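Local coordinates for DNA protection during starvation protein (Agrobacterium tumefaciens, PDB 1O9R) that protects DNA from oxidative damage without binding it, by oxidising iron(II) with hydrogen peroxide and storing the iron(III) mineral inside a hollow dodecamer, at residues 30-35 and 112-117; 16-21 and 126-131; 120-125 and 142-147. One frame throughout, in Å; residues are numbered along the deposited sequence.

Interaction 1 of 3, residues 30-35 and 112-117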
ATOM      1  N   ILE A  30      27.345  13.855  -8.370  1.00 13.00           N
ATOM      2  CA  ILE A  30      27.484  12.504  -8.922  1.00 13.74           C
ATOM      3  C   ILE A  30      28.688  11.792  -8.323  1.00 14.43           C
ATOM      4  O   ILE A  30      28.642  10.589  -7.969  1.00 14.97           O
ATOM      5  CB  ILE A  30      27.580  12.527 -10.446  1.00 13.53           C
ATOM      6  CG1 ILE A  30      26.250  13.035 -11.052  1.00 14.99           C
ATOM      7  CG2 ILE A  30      27.952  11.172 -11.050  1.00 14.81           C
ATOM      8  CD1 ILE A  30      26.298  13.423 -12.536  1.00 15.45           C
ATOM      9  N   ASP A  31      29.852  12.481  -8.239  1.00 13.77           N
ATOM     10  CA  ASP A  31      31.039  11.818  -7.630  1.00 13.03           C
ATOM     11  C   ASP A  31      30.695  11.396  -6.223  1.00 14.51           C
ATOM     12  O   ASP A  31      31.010  10.271  -5.801  1.00 14.77           O
ATOM     13  CB  ASP A  31      32.185  12.845  -7.739  1.00 14.40           C
ATOM     14  CG  ASP A  31      33.519  12.322  -7.244  1.00 18.95           C
ATOM     15  OD1 ASP A  31      33.665  11.203  -6.729  1.00 20.95           O
ATOM     16  OD2 ASP A  31      34.533  13.033  -7.364  1.00 17.81           O
ATOM     17  N   LEU A  32      30.036  12.271  -5.432  1.00 13.76           N
ATOM     18  CA  LEU A  32      29.688  11.883  -4.070  1.00 14.02           C
ATOM     19  C   LEU A  32      28.746  10.681  -4.041  1.00 13.89           C
ATOM     20  O   LEU A  32      28.876   9.870  -3.127  1.00 13.50           O
ATOM     21  CB  LEU A  32      29.046  13.103  -3.338  1.00 15.66           C
ATOM     22  CG  LEU A  32      28.971  12.915  -1.811  1.00 15.28           C
ATOM     23  CD1 LEU A  32      30.413  12.958  -1.266  1.00 16.17           C
ATOM     24  CD2 LEU A  32      28.184  14.053  -1.190  1.00 14.57           C
ATOM     25  N   ALA A  33      27.849  10.593  -5.038  1.00 12.76           N
ATOM     26  CA  ALA A  33      26.970   9.406  -5.067  1.00 13.48           C
ATOM     27  C   ALA A  33      27.827   8.165  -5.279  1.00 14.09           C
ATOM     28  O   ALA A  33      27.562   7.122  -4.643  1.00 13.65           O
ATOM     29  CB  ALA A  33      25.961   9.571  -6.204  1.00 13.68           C
ATOM     30  N   LEU A  34      28.845   8.204  -6.161  1.00 13.08           N
ATOM     31  CA  LEU A  34      29.701   7.022  -6.372  1.00 13.07           C
ATOM     32  C   LEU A  34      30.520   6.744  -5.127  1.00 12.19           C
ATOM     33  O   LEU A  34      30.673   5.551  -4.766  1.00 13.21           O
ATOM     34  CB  LEU A  34      30.668   7.284  -7.553  1.00 14.98           C
ATOM     35  CG  LEU A  34      29.954   7.499  -8.894  1.00 15.19           C
ATOM     36  CD1 LEU A  34      31.004   7.785  -9.989  1.00 18.02           C
ATOM     37  CD2 LEU A  34      29.093   6.308  -9.299  1.00 17.87           C
ATOM     38  N   VAL A  35      31.016   7.780  -4.459  1.00 13.96           N
ATOM     39  CA  VAL A  35      31.771   7.612  -3.229  1.00 15.31           C
ATOM     40  C   VAL A  35      30.963   6.896  -2.168  1.00 13.81           C
ATOM     41  O   VAL A  35      31.451   6.060  -1.395  1.00 15.12           O
ATOM     42  CB  VAL A  35      32.157   9.051  -2.739  1.00 15.92           C
ATOM     43  CG1 VAL A  35      32.413   9.073  -1.289  1.00 18.82           C
ATOM     44  CG2 VAL A  35      33.397   9.518  -3.540  1.00 16.92           C
ATOM     45  N   GLU A 112      34.788  14.327   4.934  1.00 14.06           N
ATOM     46  CA  GLU A 112      35.463  15.368   4.165  1.00 16.48           C
ATOM     47  C   GLU A 112      34.700  15.713   2.887  1.00 14.22           C
ATOM     48  O   GLU A 112      34.595  16.890   2.534  1.00 15.61           O
ATOM     49  CB  GLU A 112      36.908  14.955   3.827  1.00 17.45           C
ATOM     50  CG  GLU A 112      37.845  14.927   5.026  1.00 24.86           C
ATOM     51  CD  GLU A 112      39.305  14.684   4.633  1.00 27.50           C
ATOM     52  OE1 GLU A 112      39.653  14.508   3.428  1.00 30.21           O
ATOM     53  OE2 GLU A 112      40.095  14.698   5.611  1.00 32.68           O
ATOM     54  N   ARG A 113      34.212  14.676   2.209  1.00 14.30           N
ATOM     55  CA  ARG A 113      33.581  14.900   0.880  1.00 13.66           C
ATOM     56  C   ARG A 113      32.191  15.464   1.068  1.00 14.15           C
ATOM     57  O   ARG A 113      31.764  16.288   0.258  1.00 13.98           O
ATOM     58  CB  ARG A 113      33.711  13.620   0.031  1.00 14.44           C
ATOM     59  CG  ARG A 113      35.206  13.399  -0.332  1.00 16.05           C
ATOM     60  CD  ARG A 113      35.416  11.966  -0.832  1.00 16.03           C
ATOM     61  NE  ARG A 113      36.844  11.784  -1.203  1.00 16.09           N
ATOM     62  CZ  ARG A 113      37.800  11.587  -0.301  1.00 16.63           C
ATOM     63  NH1 ARG A 113      37.613  11.543   0.989  1.00 17.48           N
ATOM     64  NH2 ARG A 113      39.106  11.450  -0.716  1.00 18.29           N
ATOM     65  N   TYR A 114      31.431  14.884   1.988  1.00 13.88           N
ATOM     66  CA  TYR A 114      30.111  15.437   2.255  1.00 14.36           C
ATOM     67  C   TYR A 114      30.193  16.884   2.717  1.00 14.81           C
ATOM     68  O   TYR A 114      29.364  17.715   2.323  1.00 13.76           O
ATOM     69  CB  TYR A 114      29.356  14.604   3.351  1.00 14.52           C
ATOM     70  CG  TYR A 114      28.547  13.475   2.714  1.00 14.33           C
ATOM     71  CD1 TYR A 114      27.151  13.603   2.684  1.00 15.65           C
ATOM     72  CD2 TYR A 114      29.157  12.341   2.257  1.00 15.14           C
ATOM     73  CE1 TYR A 114      26.429  12.523   2.105  1.00 15.88           C
ATOM     74  CE2 TYR A 114      28.462  11.304   1.659  1.00 14.58           C
ATOM     75  CZ  TYR A 114      27.091  11.450   1.618  1.00 15.31           C
ATOM     76  OH  TYR A 114      26.345  10.433   0.999  1.00 15.25           O
ATOM     77  N   GLY A 115      31.204  17.245   3.543  1.00 14.44           N
ATOM     78  CA  GLY A 115      31.386  18.631   3.951  1.00 13.05           C
ATOM     79  C   GLY A 115      31.647  19.552   2.750  1.00 14.60           C
ATOM     80  O   GLY A 115      31.052  20.617   2.624  1.00 15.93           O
ATOM     81  N   GLU A 116      32.530  19.053   1.854  1.00 14.99           N
ATOM     82  CA  GLU A 116      32.810  19.893   0.668  1.00 16.02           C
ATOM     83  C   GLU A 116      31.586  20.109  -0.203  1.00 16.00           C
ATOM     84  O   GLU A 116      31.267  21.239  -0.637  1.00 16.19           O
ATOM     85  CB  GLU A 116      33.971  19.278  -0.145  1.00 17.27           C
ATOM     86  CG  GLU A 116      35.255  19.429   0.678  1.00 23.67           C
ATOM     87  CD  GLU A 116      36.388  18.601   0.160  1.00 28.92           C
ATOM     88  OE1 GLU A 116      37.545  18.772   0.626  1.00 32.36           O
ATOM     89  OE2 GLU A 116      36.131  17.747  -0.709  1.00 30.71           O
ATOM     90  N   VAL A 117      30.800  19.048  -0.419  1.00 13.58           N
ATOM     91  CA  VAL A 117      29.605  19.218  -1.262  1.00 14.95           C
ATOM     92  C   VAL A 117      28.514  20.005  -0.519  1.00 13.40           C
ATOM     93  O   VAL A 117      27.900  20.892  -1.140  1.00 13.85           O
ATOM     94  CB  VAL A 117      29.072  17.830  -1.653  1.00 14.21           C
ATOM     95  CG1 VAL A 117      27.785  18.009  -2.509  1.00 15.89           C
ATOM     96  CG2 VAL A 117      30.135  17.110  -2.496  1.00 15.64           C
TER
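Leu-32 reaches from helix 12-42 into a notch formed by Arg-113, Tyr-114 and Val-117 of helix 103-130. Its CG stands anti to the backbone N (chi1 -165°), and the two methyls divide the work. CD2 sits over the centre of the Tyr-114 ring, 3.7 Å from the centroid and 2° off the normal, a CH-pi contact in which the two side chains cross at about a right angle; the same methyl lies 3.9 Å from Val-117 CG2. CD1 lies above the ring plane outside its CD2-CE2 rim, 3.8 Å from Tyr-114 CD2 and 3.6 Å from Arg-113 CB. This is the close-packed half. Toward Val-35 the fit is looser: both of its methyls meet Arg-113 only through CD, with CG2 to CD at 4.2 Å. Even this side is buried, and Tyr-96 from a loop touches both residues. The extended Arg-113 chain carries its guanidinium past Val-35 to the carbonyl oxygens of Lys-94 and Ala-109, while Tyr-114 OH hydrogen-bonds Thr-36 OG1. With no hydrogen bond across the two segments, cohesion here is apolar and CH-pi: the polar ends of Arg-113 and Tyr-114 are satisfied elsewhere, leaving aliphatic carbon and one ring face to join the antiparallel helices.

Interaction 2 of 3, residues 16-21 and 126-131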
ATOM      1  N   SER A  16      22.819  31.800 -18.260  1.00 18.36           N
ATOM      2  CA  SER A  16      24.192  31.290 -18.445  1.00 19.63           C
ATOM      3  C   SER A  16      24.910  31.116 -17.123  1.00 18.74           C
ATOM      4  O   SER A  16      25.620  30.095 -16.872  1.00 18.76           O
ATOM      5  CB  SER A  16      24.901  32.368 -19.317  1.00 23.05           C
ATOM      6  OG  SER A  16      26.247  31.965 -19.615  1.00 30.73           O
ATOM      7  N   THR A  17      24.804  32.091 -16.225  1.00 17.38           N
ATOM      8  CA  THR A  17      25.467  31.986 -14.927  1.00 17.55           C
ATOM      9  C   THR A  17      25.000  30.730 -14.163  1.00 15.54           C
ATOM     10  O   THR A  17      25.776  29.972 -13.582  1.00 18.05           O
ATOM     11  CB  THR A  17      25.197  33.205 -14.039  1.00 18.68           C
ATOM     12  OG1 THR A  17      25.768  34.368 -14.751  1.00 21.94           O
ATOM     13  CG2 THR A  17      25.749  33.190 -12.631  1.00 20.06           C
ATOM     14  N   VAL A  18      23.664  30.620 -14.139  1.00 16.70           N
ATOM     15  CA  VAL A  18      23.149  29.528 -13.270  1.00 15.70           C
ATOM     16  C   VAL A  18      23.418  28.187 -13.925  1.00 14.36           C
ATOM     17  O   VAL A  18      23.657  27.190 -13.192  1.00 15.40           O
ATOM     18  CB  VAL A  18      21.691  29.741 -12.948  1.00 19.66           C
ATOM     19  CG1 VAL A  18      21.059  28.553 -12.276  1.00 22.22           C
ATOM     20  CG2 VAL A  18      21.557  30.995 -12.050  1.00 18.66           C
ATOM     21  N   ILE A  19      23.360  28.006 -15.255  1.00 15.32           N
ATOM     22  CA  ILE A  19      23.761  26.731 -15.859  1.00 13.67           C
ATOM     23  C   ILE A  19      25.151  26.350 -15.402  1.00 15.65           C
ATOM     24  O   ILE A  19      25.419  25.186 -15.084  1.00 15.55           O
ATOM     25  CB  ILE A  19      23.658  26.858 -17.408  1.00 15.43           C
ATOM     26  CG1 ILE A  19      22.145  26.848 -17.766  1.00 16.28           C
ATOM     27  CG2 ILE A  19      24.438  25.732 -18.093  1.00 15.62           C
ATOM     28  CD1 ILE A  19      21.966  27.257 -19.238  1.00 18.21           C
ATOM     29  N   GLY A  20      26.118  27.307 -15.348  1.00 15.15           N
ATOM     30  CA  GLY A  20      27.460  26.970 -14.881  1.00 16.02           C
ATOM     31  C   GLY A  20      27.511  26.465 -13.448  1.00 14.38           C
ATOM     32  O   GLY A  20      28.178  25.494 -13.129  1.00 15.07           O
ATOM     33  N   ILE A  21      26.730  27.132 -12.574  1.00 14.08           N
ATOM     34  CA  ILE A  21      26.641  26.727 -11.171  1.00 14.36           C
ATOM     35  C   ILE A  21      26.040  25.305 -11.077  1.00 15.88           C
ATOM     36  O   ILE A  21      26.545  24.500 -10.286  1.00 15.67           O
ATOM     37  CB  ILE A  21      25.785  27.729 -10.393  1.00 16.66           C
ATOM     38  CG1 ILE A  21      26.464  29.130 -10.365  1.00 17.20           C
ATOM     39  CG2 ILE A  21      25.552  27.279  -8.961  1.00 18.74           C
ATOM     40  CD1 ILE A  21      25.437  30.168  -9.895  1.00 17.86           C
ATOM     41  N   ASP A 126      23.326  30.935  -2.596  1.00 15.85           N
ATOM     42  CA  ASP A 126      23.494  32.437  -2.654  1.00 17.15           C
ATOM     43  C   ASP A 126      23.890  32.876  -4.049  1.00 16.92           C
ATOM     44  O   ASP A 126      23.367  33.925  -4.512  1.00 17.97           O
ATOM     45  CB  ASP A 126      24.599  32.809  -1.665  1.00 18.78           C
ATOM     46  CG  ASP A 126      24.309  32.532  -0.217  1.00 21.19           C
ATOM     47  OD1 ASP A 126      23.148  32.247   0.179  1.00 23.55           O
ATOM     48  OD2 ASP A 126      25.241  32.561   0.614  1.00 26.55           O
ATOM     49  N   ASP A 127      24.723  32.150  -4.758  1.00 17.14           N
ATOM     50  CA  ASP A 127      25.074  32.609  -6.127  1.00 16.20           C
ATOM     51  C   ASP A 127      23.854  32.619  -7.038  1.00 17.58           C
ATOM     52  O   ASP A 127      23.757  33.426  -7.977  1.00 18.29           O
ATOM     53  CB  ASP A 127      26.199  31.817  -6.737  1.00 18.33           C
ATOM     54  CG  ASP A 127      27.526  32.009  -6.006  1.00 20.42           C
ATOM     55  OD1 ASP A 127      28.443  31.190  -6.024  1.00 21.04           O
ATOM     56  OD2 ASP A 127      27.641  33.070  -5.322  1.00 21.64           O
ATOM     57  N   SER A 128      22.983  31.593  -6.892  1.00 15.97           N
ATOM     58  CA  SER A 128      21.789  31.553  -7.715  1.00 16.04           C
ATOM     59  C   SER A 128      20.817  32.675  -7.372  1.00 17.35           C
ATOM     60  O   SER A 128      20.225  33.230  -8.342  1.00 17.77           O
ATOM     61  CB  SER A 128      21.025  30.213  -7.492  1.00 16.84           C
ATOM     62  OG  SER A 128      21.796  29.131  -7.886  1.00 17.94           O
ATOM     63  N   ASP A 129      20.647  32.965  -6.094  1.00 18.89           N
ATOM     64  CA  ASP A 129      19.796  34.093  -5.692  1.00 21.11           C
ATOM     65  C   ASP A 129      20.399  35.398  -6.241  1.00 20.74           C
ATOM     66  O   ASP A 129      19.675  36.282  -6.726  1.00 20.93           O
ATOM     67  CB  ASP A 129      19.845  34.223  -4.168  1.00 23.23           C
ATOM     68  CG  ASP A 129      19.196  35.486  -3.632  1.00 29.87           C
ATOM     69  OD1 ASP A 129      19.912  36.420  -3.201  1.00 35.00           O
ATOM     70  OD2 ASP A 129      17.977  35.563  -3.670  1.00 31.45           O
ATOM     71  N   GLU A 130      21.719  35.533  -6.152  1.00 20.22           N
ATOM     72  CA  GLU A 130      22.340  36.785  -6.659  1.00 22.82           C
ATOM     73  C   GLU A 130      22.102  36.945  -8.146  1.00 22.65           C
ATOM     74  O   GLU A 130      21.989  38.092  -8.637  1.00 22.28           O
ATOM     75  CB  GLU A 130      23.820  36.684  -6.336  1.00 24.91           C
ATOM     76  CG  GLU A 130      24.188  37.164  -4.933  1.00 33.54           C
ATOM     77  CD  GLU A 130      25.675  36.894  -4.738  1.00 35.58           C
ATOM     78  OE1 GLU A 130      26.466  37.570  -5.424  1.00 37.97           O
ATOM     79  OE2 GLU A 130      26.072  35.965  -3.998  1.00 40.36           O
ATOM     80  N   ALA A 131      22.008  35.854  -8.898  1.00 19.35           N
ATOM     81  CA  ALA A 131      21.727  35.903 -10.338  1.00 18.24           C
ATOM     82  C   ALA A 131      20.255  36.191 -10.595  1.00 19.02           C
ATOM     83  O   ALA A 131      19.922  36.422 -11.786  1.00 23.30           O
ATOM     84  CB  ALA A 131      22.163  34.608 -11.020  1.00 20.35           C
TER
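Ile-21 meets Asp-127 because its CG1 lies anti to the carbonyl carbon (chi1 -64°) and the chain runs extended to CD1, bringing that methyl 3.6 Å from Asp-127 CB. Val-18 turns CG2 beside its own backbone N (CG1 anti to N, chi1 170°), where CG2 meets Ala-131 CB at 3.8 Å. Thr-17 adds a more distant methyl contact, CG2 to the same Ala-131 CB at 4.2 Å, so both converge on one methyl group. Ser-128 is touched by both Ile-21, with CD1 4.1 Å from its N, and Val-18, with CG2 4.4 Å from its CA. The oxygens serve other partners: Thr-17 OG1 bonds Asn-13 O, Ser-128 OG bonds Ala-124 O one turn back, and Asp-127 OD1 forms a salt bridge with Lys-123, while its CB meets Ile-21. Thr-17 is exposed, whereas Val-18 and Ser-128 are buried, with Thr-136 of helix 134-156 touching both and Phe-140 touching Ser-128 and Ile-21. The segments run nearly antiparallel, at 169° with axes 9.8 Å apart. Helix 12-42 thus packs against the C-terminal part of helix 103-130 and the following Ala-131, near one end of the ferritin-like four-helix bundle.

Interaction 3 of 3, residues 120-125 and 142-147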
ATOM      1  N   MET A 120      29.634  23.533  -0.919  1.00 14.76           N
ATOM      2  CA  MET A 120      29.486  24.010  -2.282  1.00 14.01           C
ATOM      3  C   MET A 120      28.011  24.370  -2.560  1.00 14.41           C
ATOM      4  O   MET A 120      27.727  25.390  -3.232  1.00 16.13           O
ATOM      5  CB  MET A 120      29.860  22.896  -3.249  1.00 17.87           C
ATOM      6  CG  MET A 120      29.477  22.936  -4.694  1.00 24.18           C
ATOM      7  SD  MET A 120      30.201  21.555  -5.649  1.00 30.12           S
ATOM      8  CE  MET A 120      31.641  21.238  -4.511  1.00 12.91           C
ATOM      9  N   ILE A 121      27.099  23.510  -2.110  1.00 14.06           N
ATOM     10  CA  ILE A 121      25.670  23.761  -2.391  1.00 13.62           C
ATOM     11  C   ILE A 121      25.199  24.919  -1.557  1.00 14.30           C
ATOM     12  O   ILE A 121      24.353  25.689  -2.078  1.00 15.21           O
ATOM     13  CB  ILE A 121      24.915  22.457  -2.031  1.00 13.81           C
ATOM     14  CG1 ILE A 121      25.280  21.319  -3.002  1.00 17.80           C
ATOM     15  CG2 ILE A 121      23.420  22.735  -2.002  1.00 14.65           C
ATOM     16  CD1 ILE A 121      25.039  21.538  -4.474  1.00 20.99           C
ATOM     17  N   ARG A 122      25.710  25.168  -0.349  1.00 13.33           N
ATOM     18  CA  ARG A 122      25.361  26.334   0.435  1.00 13.98           C
ATOM     19  C   ARG A 122      25.689  27.621  -0.341  1.00 15.30           C
ATOM     20  O   ARG A 122      24.908  28.575  -0.419  1.00 16.33           O
ATOM     21  CB  ARG A 122      26.126  26.307   1.775  1.00 15.59           C
ATOM     22  CG  ARG A 122      25.715  27.300   2.844  1.00 16.60           C
ATOM     23  CD  ARG A 122      26.526  27.245   4.163  1.00 15.96           C
ATOM     24  NE  ARG A 122      27.167  25.958   4.441  1.00 15.92           N
ATOM     25  CZ  ARG A 122      26.396  24.909   4.795  1.00 14.91           C
ATOM     26  NH1 ARG A 122      25.091  25.055   5.085  1.00 15.34           N
ATOM     27  NH2 ARG A 122      26.953  23.710   4.922  1.00 14.42           N
ATOM     28  N   LYS A 123      26.908  27.652  -0.954  1.00 15.67           N
ATOM     29  CA  LYS A 123      27.290  28.831  -1.761  1.00 16.31           C
ATOM     30  C   LYS A 123      26.442  28.930  -3.020  1.00 15.06           C
ATOM     31  O   LYS A 123      26.099  30.028  -3.470  1.00 17.69           O
ATOM     32  CB  LYS A 123      28.792  28.662  -2.127  1.00 18.82           C
ATOM     33  CG  LYS A 123      29.270  29.882  -2.960  1.00 22.55           C
ATOM     34  CD  LYS A 123      30.801  29.805  -3.056  1.00 26.46           C
ATOM     35  CE  LYS A 123      31.287  31.087  -3.745  1.00 29.50           C
ATOM     36  NZ  LYS A 123      31.037  31.079  -5.207  1.00 30.19           N
ATOM     37  N   ALA A 124      26.063  27.786  -3.636  1.00 14.75           N
ATOM     38  CA  ALA A 124      25.233  27.800  -4.827  1.00 14.49           C
ATOM     39  C   ALA A 124      23.890  28.451  -4.560  1.00 14.90           C
ATOM     40  O   ALA A 124      23.374  29.080  -5.508  1.00 15.84           O
ATOM     41  CB  ALA A 124      25.056  26.376  -5.401  1.00 17.12           C
ATOM     42  N   ILE A 125      23.329  28.267  -3.345  1.00 14.09           N
ATOM     43  CA  ILE A 125      22.049  28.959  -3.094  1.00 15.54           C
ATOM     44  C   ILE A 125      22.272  30.491  -3.237  1.00 16.66           C
ATOM     45  O   ILE A 125      21.448  31.105  -3.938  1.00 16.60           O
ATOM     46  CB  ILE A 125      21.650  28.720  -1.646  1.00 14.48           C
ATOM     47  CG1 ILE A 125      21.427  27.225  -1.336  1.00 14.92           C
ATOM     48  CG2 ILE A 125      20.412  29.544  -1.267  1.00 16.01           C
ATOM     49  CD1 ILE A 125      21.251  26.984   0.167  1.00 13.42           C
ATOM     50  N   ALA A 142      16.825  22.975  -1.092  1.00 13.22           N
ATOM     51  CA  ALA A 142      16.330  21.617  -0.700  1.00 13.96           C
ATOM     52  C   ALA A 142      17.507  20.663  -0.608  1.00 14.39           C
ATOM     53  O   ALA A 142      17.545  19.830   0.317  1.00 14.59           O
ATOM     54  CB  ALA A 142      15.306  21.152  -1.744  1.00 15.42           C
ATOM     55  N   ALA A 143      18.449  20.763  -1.550  1.00 12.46           N
ATOM     56  CA  ALA A 143      19.620  19.877  -1.502  1.00 12.84           C
ATOM     57  C   ALA A 143      20.426  20.132  -0.258  1.00 12.56           C
ATOM     58  O   ALA A 143      20.979  19.246   0.403  1.00 13.60           O
ATOM     59  CB  ALA A 143      20.477  20.007  -2.779  1.00 13.43           C
ATOM     60  N   SER A 144      20.615  21.426   0.113  1.00 13.17           N
ATOM     61  CA  SER A 144      21.378  21.810   1.273  1.00 14.12           C
ATOM     62  C   SER A 144      20.783  21.230   2.542  1.00 15.45           C
ATOM     63  O   SER A 144      21.524  20.790   3.420  1.00 14.32           O
ATOM     64  CB  SER A 144      21.316  23.378   1.360  1.00 13.36           C
ATOM     65  OG  SER A 144      22.015  23.846   2.489  1.00 14.85           O
ATOM     66  N   ARG A 145      19.438  21.280   2.657  1.00 13.49           N
ATOM     67  CA  ARG A 145      18.859  20.718   3.872  1.00 13.42           C
ATOM     68  C   ARG A 145      19.206  19.242   4.029  1.00 14.65           C
ATOM     69  O   ARG A 145      19.616  18.776   5.112  1.00 13.82           O
ATOM     70  CB  ARG A 145      17.323  20.795   3.734  1.00 14.11           C
ATOM     71  CG  ARG A 145      16.920  22.204   4.140  1.00 15.42           C
ATOM     72  CD  ARG A 145      15.457  22.472   4.114  1.00 16.30           C
ATOM     73  NE  ARG A 145      14.771  21.558   5.068  1.00 16.13           N
ATOM     74  CZ  ARG A 145      13.442  21.599   5.113  1.00 14.81           C
ATOM     75  NH1 ARG A 145      12.679  22.442   4.453  1.00 15.62           N
ATOM     76  NH2 ARG A 145      12.880  20.689   5.950  1.00 14.90           N
ATOM     77  N   ASP A 146      19.172  18.466   2.930  1.00 13.94           N
ATOM     78  CA  ASP A 146      19.525  17.022   3.079  1.00 14.28           C
ATOM     79  C   ASP A 146      21.042  16.881   3.217  1.00 13.12           C
ATOM     80  O   ASP A 146      21.463  15.969   3.945  1.00 13.49           O
ATOM     81  CB  ASP A 146      19.019  16.261   1.846  1.00 14.38           C
ATOM     82  CG  ASP A 146      17.507  15.979   1.921  1.00 17.53           C
ATOM     83  OD1 ASP A 146      16.957  15.728   0.803  1.00 17.93           O
ATOM     84  OD2 ASP A 146      16.950  16.055   3.024  1.00 19.23           O
ATOM     85  N   LEU A 147      21.879  17.675   2.533  1.00 12.61           N
ATOM     86  CA  LEU A 147      23.349  17.503   2.706  1.00 12.05           C
ATOM     87  C   LEU A 147      23.716  17.853   4.117  1.00 12.61           C
ATOM     88  O   LEU A 147      24.621  17.168   4.667  1.00 13.67           O
ATOM     89  CB  LEU A 147      24.089  18.395   1.701  1.00 13.65           C
ATOM     90  CG  LEU A 147      24.139  17.740   0.304  1.00 16.37           C
ATOM     91  CD1 LEU A 147      24.272  18.819  -0.765  1.00 17.67           C
ATOM     92  CD2 LEU A 147      25.289  16.714   0.327  1.00 18.70           C
TER
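The Arg-122 guanidinium has Ser-144 OG placed obliquely to its plane, with NH1 4.2 Å from OG and no hydrogen bond between them. Its bonds go elsewhere: NH1 forms a salt bridge with Asp-148, NH2 bonds Asn-119 OD1, and NE pairs with Asp-9 of a neighbouring subunit. Ser-144 OG likewise bonds Thr-135 of that subunit, so Arg-122, through NE, and Ser-144 both link this helix pair to it. The apolar grip comes from Ile-121. Its chi1 of -68° puts CG1 beside the backbone N and anti to the carbonyl carbon, 3.5 Å from Leu-147 CD1, and the two side chains cross at about a right angle; CG2, the branch anti to N, lies 3.7 Å from Ser-144 N and 4.1 Å from Ala-143 CB. One turn further on, Ile-125 CD1 lies 3.8 Å from Ser-144 CB. The small Ala-143 and Ser-144 are consistent with this close approach: at Ser-144 the backbones come within 6.0 Å, CA to CA of Ile-121, and the axes within 9.0 Å at 154°. Two consecutive helices, 103-130 and 134-156, pack here as an antiparallel hairpin, the second helical pair of the ferritin-like four-helix bundle.

Overall arrangement
Helix 103-130 takes part in all three contacts. Interactions 1 and 2 join it to helix 12-42 at points 21 Å apart between centres, whereas interaction 3 joins it to helix 134-156. Interactions 1 and 3 are buried and merge into one core, where Leu-147 CD2 is 4.0 Å from Val-117 CG1. Interaction 2, farther from the chain centre, is partly exposed but meets interaction 3 where Ile-21 CG2 lies 3.7 Å from Ala-124 CB. None has a hydrogen bond across its segments. Their chemistry differs with place: interaction 1 uses an aromatic face, interaction 2 small methyl contacts beside charged residues, and interaction 3 branched aliphatics bordered by polar links to a neighbouring subunit.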